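Local coordinates for protein polyphosphate kinase (PDB 2O8R) that probably catalyses the reversible transfer of the terminal phosphate of ATP onto a growing polyphosphate chain, with magnesium as cofactor, at residues E323-K328 with Y685-E690; L346-Y351 with S475-M480; I643-I648 with A680-Y685. The protein carries 3 engineered substitutions. One frame throughout, in Å; residues are numbered along the deposited sequence.

Contact 1 (E323-K328 with Y685-E690)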
loop_
_atom_site.group_PDB
_atom_site.type_symbol
_atom_site.label_atom_id
_atom_site.label_comp_id
_atom_site.label_asym_id
_atom_site.label_seq_id
_atom_site.Cartn_x
_atom_site.Cartn_y
_atom_site.Cartn_z
ATOM N N GLU A 323 24.623 12.026 3.644
ATOM C CA GLU A 323 23.555 12.988 3.672
ATOM C C GLU A 323 23.542 13.725 2.362
ATOM O O GLU A 323 24.569 14.251 1.939
ATOM C CB GLU A 323 23.777 13.968 4.811
ATOM C CG GLU A 323 22.525 14.702 5.238
ATOM C CD GLU A 323 22.804 15.699 6.337
ATOM O OE1 GLU A 323 23.960 16.176 6.429
ATOM O OE2 GLU A 323 21.869 16.001 7.111
ATOM N N PRO A 324 22.382 13.746 1.698
ATOM C CA PRO A 324 22.254 14.391 0.398
ATOM C C PRO A 324 22.505 15.889 0.435
ATOM O O PRO A 324 21.901 16.608 1.227
ATOM C CB PRO A 324 20.811 14.099 -0.004
ATOM C CG PRO A 324 20.420 12.912 0.813
ATOM C CD PRO A 324 21.131 13.094 2.114
ATOM N N LEU A 325 23.408 16.315 -0.441
ATOM C CA LEU A 325 23.820 17.693 -0.617
ATOM C C LEU A 325 22.731 18.619 -1.115
ATOM O O LEU A 325 21.774 18.192 -1.747
ATOM C CB LEU A 325 24.951 17.750 -1.643
ATOM C CG LEU A 325 26.152 16.867 -1.336
ATOM C CD1 LEU A 325 27.047 16.750 -2.552
ATOM C CD2 LEU A 325 26.896 17.382 -0.125
ATOM N N LEU A 326 22.912 19.908 -0.844
ATOM C CA LEU A 326 22.089 20.928 -1.462
ATOM C C LEU A 326 22.975 21.758 -2.365
ATOM O O LEU A 326 24.203 21.663 -2.310
ATOM C CB LEU A 326 21.458 21.825 -0.401
ATOM C CG LEU A 326 20.794 21.108 0.771
ATOM C CD1 LEU A 326 20.255 22.115 1.768
ATOM C CD2 LEU A 326 19.670 20.216 0.260
ATOM N N SER A 327 22.341 22.561 -3.207
ATOM C CA SER A 327 23.036 23.599 -3.938
ATOM C C SER A 327 22.937 24.881 -3.104
ATOM O O SER A 327 21.835 25.408 -2.916
ATOM C CB SER A 327 22.382 23.781 -5.303
ATOM O OG SER A 327 22.642 25.055 -5.862
ATOM N N LYS A 328 24.079 25.360 -2.596
ATOM C CA LYS A 328 24.143 26.606 -1.812
ATOM C C LYS A 328 23.623 27.778 -2.634
ATOM O O LYS A 328 22.830 28.583 -2.148
ATOM C CB LYS A 328 25.569 26.927 -1.325
ATOM C CG LYS A 328 26.400 25.755 -0.786
ATOM C CD LYS A 328 25.815 25.113 0.474
ATOM C CE LYS A 328 26.593 25.493 1.727
ATOM N NZ LYS A 328 27.699 24.541 2.020
ATOM N N TYR A 685 33.459 14.805 -4.663
ATOM C CA TYR A 685 33.647 15.835 -5.680
ATOM C C TYR A 685 32.564 16.916 -5.577
ATOM O O TYR A 685 32.873 18.106 -5.554
ATOM C CB TYR A 685 33.665 15.174 -7.065
ATOM C CG TYR A 685 33.466 16.100 -8.244
ATOM C CD1 TYR A 685 34.539 16.742 -8.841
ATOM C CD2 TYR A 685 32.205 16.306 -8.782
ATOM C CE1 TYR A 685 34.353 17.584 -9.930
ATOM C CE2 TYR A 685 32.015 17.134 -9.868
ATOM C CZ TYR A 685 33.092 17.774 -10.441
ATOM O OH TYR A 685 32.891 18.615 -11.524
ATOM N N LEU A 686 31.307 16.483 -5.490
ATOM C CA LEU A 686 30.161 17.382 -5.483
ATOM C C LEU A 686 30.047 18.129 -4.168
ATOM O O LEU A 686 29.687 19.303 -4.147
ATOM C CB LEU A 686 28.866 16.617 -5.777
ATOM C CG LEU A 686 28.679 16.226 -7.249
ATOM C CD1 LEU A 686 27.592 15.201 -7.431
ATOM C CD2 LEU A 686 28.373 17.446 -8.076
ATOM N N LYS A 687 30.364 17.446 -3.074
ATOM C CA LYS A 687 30.363 18.072 -1.766
ATOM C C LYS A 687 31.485 19.106 -1.746
ATOM O O LYS A 687 31.296 20.232 -1.285
ATOM C CB LYS A 687 30.567 17.024 -0.680
ATOM C CG LYS A 687 30.422 17.555 0.733
ATOM C CD LYS A 687 30.908 16.528 1.750
ATOM C CE LYS A 687 30.991 17.158 3.134
ATOM N NZ LYS A 687 31.413 16.165 4.158
ATOM N N GLY A 688 32.639 18.715 -2.283
ATOM C CA GLY A 688 33.773 19.613 -2.442
ATOM C C GLY A 688 33.339 20.932 -3.041
ATOM O O GLY A 688 33.437 21.971 -2.401
ATOM N N LYS A 689 32.801 20.882 -4.250
ATOM C CA LYS A 689 32.421 22.103 -4.940
ATOM C C LYS A 689 31.391 22.953 -4.167
ATOM O O LYS A 689 31.325 24.164 -4.359
ATOM C CB LYS A 689 31.968 21.810 -6.382
ATOM C CG LYS A 689 30.493 21.533 -6.532
ATOM C CD LYS A 689 29.934 22.221 -7.767
ATOM C CE LYS A 689 28.435 21.980 -7.889
ATOM N NZ LYS A 689 27.905 22.440 -9.186
ATOM N N GLU A 690 30.611 22.336 -3.280
ATOM C CA GLU A 690 29.570 23.087 -2.584
ATOM C C GLU A 690 30.132 23.856 -1.399
ATOM O O GLU A 690 29.560 24.859 -0.985
ATOM C CB GLU A 690 28.374 22.209 -2.180
ATOM C CG GLU A 690 27.554 21.624 -3.361
ATOM C CD GLU A 690 26.676 22.638 -4.098
ATOM O OE1 GLU A 690 26.475 23.758 -3.581
ATOM O OE2 GLU A 690 26.174 22.307 -5.200
#
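Glu690 reaches across from the end of helix 678-691 and takes the backbone N-H of Lys328. The bond from Lys328 N to Glu690 OE1 is 3.0 Å long and nearly straight, 165° at the hydrogen, with the donor lying above the carboxylate plane, 36° out of it. A bend at chi2 (-73°) swings Glu690 CD out of line with the start of the side chain. A glutamate suits this place because its two methylenes span the gap and its two oxygens can serve two donors: OE2 is bonded to the hydroxyl of Tyr352. Ser327, the N-cap residue of helix 328-331, uses OG to cap the N-H of Leu330.

Leu325 supplies the apolar half of the contact. Its side chain meets that of Lys687 at about a right angle, CD1 lying 3.4 Å from Lys687 N and CD2 lying 3.6 Å from Lys687 CG. CD1 also packs against Leu686 CB at 3.7 Å. Branched at its tip, leucine can touch both the helix backbone and the aliphatic start of a lysine.

Lys328 folds over the helix end, its chain bent beyond CG, and CG lies 3.3 Å from Glu690 O. Its ammonium does not pair with the carboxylate, as NZ stays 5.8 Å from Glu690 OE1; NZ makes instead a long, weak ion pair with Glu691.

A carboxylate bound at the first turn of a short helix faces the positive end of the helix dipole, which probably helps stabilise the buried negative charge of Glu690 without a salt bridge across the contact.

Contact 2 (L346-Y351 with S475-M480); sequences LIHVPY and SDTTLM
Ile347 and Thr478 form a hydrogen-bonded antiparallel pair: Ile347 N donates to Thr478 O at 2.8 Å, and Thr478 N returns a bond to Ile347 O at 2.9 Å. Two residues along, Val349 and Asp476 repeat the pattern, with Val349 N to Asp476 O and Asp476 N to Val349 O both 3.0 Å. The non-hydrogen-bonded pairs between and beyond bring CA-H groups to the same carbonyls, as where Leu346 CA lies 3.4 Å from Thr478 O.

Water adds to the strand bonds at the end of strand 346-349. One molecule donates to Val349 O and Asp476 O and is bonded to Ser475 OG; a second joins Ser475 OG, 2.9 Å away, to Tyr351 OH.

Among the side chains, His348 and Thr477 lie side by side on one face, pointing the same way. Thr477 OG1 sits at the ring edge, in plane, 3.5 Å from His348 ND1, and is itself bonded to Ser598. Leu346 CD1 meets Leu479 CD1 at 3.9 Å on that face. The beta-branched Ile347, Val349 and Thr478 suit an extended backbone and occupy the other face, where Thr478 OG1 is bonded to Ser462. Asp476 shares this face, its OD1 bonded to His597, a predicted ATP ligand.

Through its antiparallel pairing with 475-480, strand 346-349 joins a mixed sheet of the first C-terminal domain, a phospholipase D-like unit, beside the probable nucleotide site.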
loop_
_atom_site.group_PDB
_atom_site.type_symbol
_atom_site.label_atom_id
_atom_site.label_comp_id
_atom_site.label_asym_id
_atom_site.label_seq_id
_atom_site.Cartn_x
_atom_site.Cartn_y
_atom_site.Cartn_z
ATOM N N LEU A 346 22.267 21.608 -12.467
ATOM C CA LEU A 346 22.361 20.189 -12.710
ATOM C C LEU A 346 22.222 19.527 -11.358
ATOM O O LEU A 346 22.965 19.839 -10.432
ATOM C CB LEU A 346 23.737 19.879 -13.269
ATOM C CG LEU A 346 23.935 18.841 -14.350
ATOM C CD1 LEU A 346 22.927 19.014 -15.495
ATOM C CD2 LEU A 346 25.352 19.017 -14.833
ATOM N N ILE A 347 21.264 18.628 -11.224
ATOM C CA ILE A 347 21.106 17.914 -9.966
ATOM C C ILE A 347 21.362 16.436 -10.177
ATOM O O ILE A 347 20.719 15.787 -11.003
ATOM C CB ILE A 347 19.714 18.115 -9.379
ATOM C CG1 ILE A 347 19.448 19.605 -9.111
ATOM C CG2 ILE A 347 19.522 17.241 -8.147
ATOM C CD1 ILE A 347 20.472 20.291 -8.220
ATOM N N HIS A 348 22.321 15.919 -9.429
ATOM C CA HIS A 348 22.718 14.534 -9.530
ATOM C C HIS A 348 22.225 13.801 -8.307
ATOM O O HIS A 348 22.763 13.956 -7.206
ATOM C CB HIS A 348 24.238 14.433 -9.623
ATOM C CG HIS A 348 24.829 15.277 -10.708
ATOM N ND1 HIS A 348 24.753 14.933 -12.041
ATOM C CD2 HIS A 348 25.507 16.448 -10.657
ATOM C CE1 HIS A 348 25.355 15.859 -12.764
ATOM N NE2 HIS A 348 25.821 16.788 -11.948
ATOM N N VAL A 349 21.204 12.986 -8.490
ATOM C CA VAL A 349 20.632 12.341 -7.332
ATOM C C VAL A 349 21.053 10.929 -7.140
ATOM O O VAL A 349 21.210 10.191 -8.115
ATOM C CB VAL A 349 19.089 12.269 -7.322
ATOM C CG1 VAL A 349 18.478 13.641 -7.247
ATOM C CG2 VAL A 349 18.557 11.429 -8.514
ATOM N N PRO A 350 21.533 10.691 -5.936
ATOM C CA PRO A 350 21.246 10.380 -4.563
ATOM C C PRO A 350 22.063 11.480 -3.866
ATOM O O PRO A 350 21.651 11.993 -2.833
ATOM C CB PRO A 350 21.866 9.004 -4.358
ATOM C CG PRO A 350 22.491 8.640 -5.685
ATOM C CD PRO A 350 22.736 9.960 -6.340
ATOM N N TYR A 351 23.183 11.861 -4.504
ATOM C CA TYR A 351 24.158 12.862 -4.042
ATOM C C TYR A 351 23.525 14.194 -3.628
ATOM O O TYR A 351 23.873 14.749 -2.593
ATOM C CB TYR A 351 25.225 13.108 -5.124
ATOM C CG TYR A 351 25.793 11.850 -5.776
ATOM C CD1 TYR A 351 26.527 10.934 -5.038
ATOM C CD2 TYR A 351 25.612 11.593 -7.132
ATOM C CE1 TYR A 351 27.049 9.791 -5.613
ATOM C CE2 TYR A 351 26.117 10.434 -7.713
ATOM C CZ TYR A 351 26.849 9.541 -6.947
ATOM O OH TYR A 351 27.381 8.390 -7.500
ATOM N N SER A 475 20.783 6.339 -9.237
ATOM C CA SER A 475 21.567 7.485 -9.650
ATOM C C SER A 475 20.942 8.025 -10.946
ATOM O O SER A 475 20.716 7.272 -11.901
ATOM C CB SER A 475 23.036 7.081 -9.825
ATOM O OG SER A 475 23.793 8.060 -10.515
ATOM N N ASP A 476 20.636 9.320 -10.965
ATOM C CA ASP A 476 20.042 9.964 -12.141
ATOM C C ASP A 476 20.491 11.416 -12.254
ATOM O O ASP A 476 21.015 11.999 -11.291
ATOM C CB ASP A 476 18.516 9.936 -12.060
ATOM C CG ASP A 476 17.925 8.661 -12.575
ATOM O OD1 ASP A 476 18.292 8.237 -13.687
ATOM O OD2 ASP A 476 17.075 8.091 -11.866
ATOM N N THR A 477 20.246 12.016 -13.417
ATOM C CA THR A 477 20.665 13.391 -13.659
ATOM C C THR A 477 19.531 14.288 -14.185
ATOM O O THR A 477 18.793 13.925 -15.112
ATOM C CB THR A 477 21.872 13.407 -14.591
ATOM O OG1 THR A 477 22.918 12.620 -14.002
ATOM C CG2 THR A 477 22.375 14.818 -14.788
ATOM N N THR A 478 19.388 15.454 -13.565
ATOM C CA THR A 478 18.309 16.373 -13.887
ATOM C C THR A 478 18.858 17.759 -14.226
ATOM O O THR A 478 19.648 18.331 -13.461
ATOM C CB THR A 478 17.329 16.487 -12.710
ATOM O OG1 THR A 478 16.671 15.227 -12.518
ATOM C CG2 THR A 478 16.288 17.561 -12.977
ATOM N N LEU A 479 18.435 18.274 -15.381
ATOM C CA LEU A 479 18.739 19.625 -15.807
ATOM C C LEU A 479 17.568 20.540 -15.517
ATOM O O LEU A 479 16.433 20.212 -15.828
ATOM C CB LEU A 479 19.001 19.656 -17.311
ATOM C CG LEU A 479 19.310 21.049 -17.864
ATOM C CD1 LEU A 479 20.612 21.556 -17.267
ATOM C CD2 LEU A 479 19.362 21.052 -19.382
HETATM N N MSE A 480 17.848 21.701 -14.940
HETATM C CA MSE A 480 16.814 22.698 -14.723
HETATM C C MSE A 480 17.226 23.974 -15.431
HETATM O O MSE A 480 18.260 24.556 -15.115
HETATM C CB MSE A 480 16.600 22.916 -13.230
HETATM C CG MSE A 480 16.082 21.663 -12.564
HETATM SE SE MSE A 480 15.920 21.743 -10.628
HETATM C CE MSE A 480 14.171 22.564 -10.449
HETATM O O HOH W 1 23.387 10.670 -9.986
HETATM O O HOH W 2 26.634 7.779 -10.128
#

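Contact 3 (I643-I648 with A680-Y685)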
loop_
_atom_site.group_PDB
_atom_site.type_symbol
_atom_site.label_atom_id
_atom_site.label_comp_id
_atom_site.label_asym_id
_atom_site.label_seq_id
_atom_site.Cartn_x
_atom_site.Cartn_y
_atom_site.Cartn_z
ATOM N N ILE A 643 31.426 15.731 -17.461
ATOM C CA ILE A 643 32.635 15.076 -17.920
ATOM C C ILE A 643 33.531 14.728 -16.744
ATOM O O ILE A 643 34.073 13.622 -16.689
ATOM C CB ILE A 643 33.364 15.925 -18.973
ATOM C CG1 ILE A 643 32.386 16.231 -20.109
ATOM C CG2 ILE A 643 34.534 15.173 -19.533
ATOM C CD1 ILE A 643 32.949 17.042 -21.209
ATOM N N ASP A 644 33.665 15.647 -15.790
ATOM C CA ASP A 644 34.450 15.358 -14.593
ATOM C C ASP A 644 33.943 14.057 -13.978
ATOM O O ASP A 644 34.719 13.126 -13.741
ATOM C CB ASP A 644 34.313 16.490 -13.578
ATOM C CG ASP A 644 35.196 17.676 -13.888
ATOM O OD1 ASP A 644 36.183 17.530 -14.638
ATOM O OD2 ASP A 644 34.909 18.766 -13.360
ATOM N N ILE A 645 32.626 14.006 -13.769
ATOM C CA ILE A 645 31.931 12.879 -13.161
ATOM C C ILE A 645 32.148 11.592 -13.954
ATOM O O ILE A 645 32.582 10.569 -13.398
ATOM C CB ILE A 645 30.428 13.202 -13.000
ATOM C CG1 ILE A 645 30.225 14.185 -11.846
ATOM C CG2 ILE A 645 29.609 11.939 -12.760
ATOM C CD1 ILE A 645 28.987 15.022 -11.980
ATOM N N LEU A 646 31.887 11.648 -15.258
ATOM C CA LEU A 646 32.119 10.488 -16.113
ATOM C C LEU A 646 33.572 10.034 -16.084
ATOM O O LEU A 646 33.845 8.844 -16.185
ATOM C CB LEU A 646 31.693 10.784 -17.541
ATOM C CG LEU A 646 30.190 10.978 -17.692
ATOM C CD1 LEU A 646 29.887 11.183 -19.134
ATOM C CD2 LEU A 646 29.403 9.787 -17.140
ATOM N N GLU A 647 34.498 10.980 -15.934
ATOM C CA GLU A 647 35.914 10.651 -15.826
ATOM C C GLU A 647 36.161 9.936 -14.531
ATOM O O GLU A 647 36.858 8.918 -14.506
ATOM C CB GLU A 647 36.799 11.894 -15.930
ATOM C CG GLU A 647 37.047 12.340 -17.359
ATOM C CD GLU A 647 37.781 13.652 -17.434
ATOM O OE1 GLU A 647 38.504 13.985 -16.467
ATOM O OE2 GLU A 647 37.635 14.350 -18.462
ATOM N N ILE A 648 35.567 10.443 -13.454
ATOM C CA ILE A 648 35.580 9.691 -12.197
ATOM C C ILE A 648 35.086 8.254 -12.413
ATOM O O ILE A 648 35.716 7.307 -11.951
ATOM C CB ILE A 648 34.757 10.368 -11.107
ATOM C CG1 ILE A 648 35.288 11.783 -10.872
ATOM C CG2 ILE A 648 34.795 9.535 -9.839
ATOM C CD1 ILE A 648 34.677 12.509 -9.711
ATOM N N ALA A 680 31.586 6.694 -4.210
ATOM C CA ALA A 680 32.179 7.474 -3.122
ATOM C C ALA A 680 32.764 8.782 -3.663
ATOM O O ALA A 680 32.421 9.870 -3.205
ATOM C CB ALA A 680 33.231 6.673 -2.394
ATOM N N ALA A 681 33.606 8.667 -4.682
ATOM C CA ALA A 681 34.352 9.812 -5.189
ATOM C C ALA A 681 33.479 10.945 -5.729
ATOM O O ALA A 681 33.793 12.124 -5.530
ATOM C CB ALA A 681 35.337 9.358 -6.241
ATOM N N ILE A 682 32.398 10.581 -6.417
ATOM C CA ILE A 682 31.486 11.561 -6.995
ATOM C C ILE A 682 30.839 12.377 -5.882
ATOM O O ILE A 682 30.683 13.600 -6.002
ATOM C CB ILE A 682 30.405 10.904 -7.859
ATOM C CG1 ILE A 682 30.993 10.441 -9.186
ATOM C CG2 ILE A 682 29.264 11.871 -8.135
ATOM C CD1 ILE A 682 29.968 9.727 -10.071
ATOM N N TYR A 683 30.491 11.708 -4.788
ATOM C CA TYR A 683 29.939 12.420 -3.659
ATOM C C TYR A 683 30.937 13.417 -3.078
ATOM O O TYR A 683 30.564 14.551 -2.767
ATOM C CB TYR A 683 29.455 11.475 -2.582
ATOM C CG TYR A 683 28.856 12.214 -1.410
ATOM C CD1 TYR A 683 27.586 12.773 -1.498
ATOM C CD2 TYR A 683 29.559 12.364 -0.218
ATOM C CE1 TYR A 683 27.020 13.454 -0.432
ATOM C CE2 TYR A 683 29.000 13.048 0.860
ATOM C CZ TYR A 683 27.730 13.590 0.742
ATOM O OH TYR A 683 27.167 14.267 1.795
ATOM N N ARG A 684 32.196 12.999 -2.943
ATOM C CA ARG A 684 33.236 13.900 -2.435
ATOM C C ARG A 684 33.452 15.082 -3.363
ATOM O O ARG A 684 33.593 16.217 -2.907
ATOM C CB ARG A 684 34.548 13.161 -2.175
ATOM C CG ARG A 684 34.477 12.256 -0.957
ATOM C CD ARG A 684 35.768 11.510 -0.691
ATOM N NE ARG A 684 35.491 10.240 -0.020
ATOM C CZ ARG A 684 35.700 9.038 -0.557
ATOM N NH1 ARG A 684 36.221 8.923 -1.780
ATOM N NH2 ARG A 684 35.403 7.945 0.140
ATOM N N TYR A 685 33.459 14.805 -4.663
ATOM C CA TYR A 685 33.647 15.835 -5.680
ATOM C C TYR A 685 32.564 16.916 -5.577
ATOM O O TYR A 685 32.873 18.106 -5.554
ATOM C CB TYR A 685 33.665 15.174 -7.065
ATOM C CG TYR A 685 33.466 16.100 -8.244
ATOM C CD1 TYR A 685 34.539 16.742 -8.841
ATOM C CD2 TYR A 685 32.205 16.306 -8.782
ATOM C CE1 TYR A 685 34.353 17.584 -9.930
ATOM C CE2 TYR A 685 32.015 17.134 -9.868
ATOM C CZ TYR A 685 33.092 17.774 -10.441
ATOM O OH TYR A 685 32.891 18.615 -11.524
#
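Tyr685 crosses from helix 678-691 to helix 636-651, passing two isoleucines, Ile648 and Ile645, on its way to Asp644. Its CG stands anti to the backbone N (chi1 164°). At the root of the side chain, CB lies 3.9 Å from Ile648 CD1, and the same methyl is close to CG. Further out, CE2 packs against Ile645 CG1 at 4.0 Å, the two side chains crossing at about a right angle. On the other side of the ring, CE1 is 3.7 Å from Asp644 OD2, while Asp644 CB lies off the ring plane, 3.6 Å from CZ. The tip ends in a hydrogen bond: Tyr685 OH donates to Asp644 OD2 at 2.7 Å, and OD2 accepts with its anti lone pair, the one directed away from OD1. OD2 lies at the ring edge, near its plane, and the carboxylate plane is turned 76° from the ring. Tyrosine suits the position because its ring can pack against isoleucines and still end in a hydroxyl that reaches the acid.

The two segments form an antiparallel helix pair, with axes 9.8 Å apart at closest approach and 151° between their directions. Helix 636-651 turns its other side, through Leu646, to strands 538-543 and 600-603 of the second phospholipase D-like domain, so helix 678-691 is a further layer outside it.

Beside the tyrosine the interface is aliphatic. Ile645 CG2 meets Ile682 CD1 at 3.5 Å, and Ile648 CG2 touches the methyl of Ala681 at 3.6 Å. Ala681 suits its place by being small, letting the branched Ile648 come close to the helix, where CG2 also packs on Ile682 CG1.

Following the chain from the N terminus, residues 323-328 open contact 1, which is completed only by 685-690 near the end of the model. Within that long loop, contact 2 opens at 346-351 and closes at 475-480; contact 3 follows in series, from 643-648 to 680-685. Contacts 2 and 3 therefore both nest within contact 1, and none cross. Helix 678-691 serves contacts 1 and 3, which share Tyr685. Tyr351 joins the three: its carbonyl probably accepts from Leu325 N, and its ring packs on Ile682. Together they tie the linker before helix 328-331, the sheet of the first C-terminal domain, helix 636-651 of the second and the C-terminal helix.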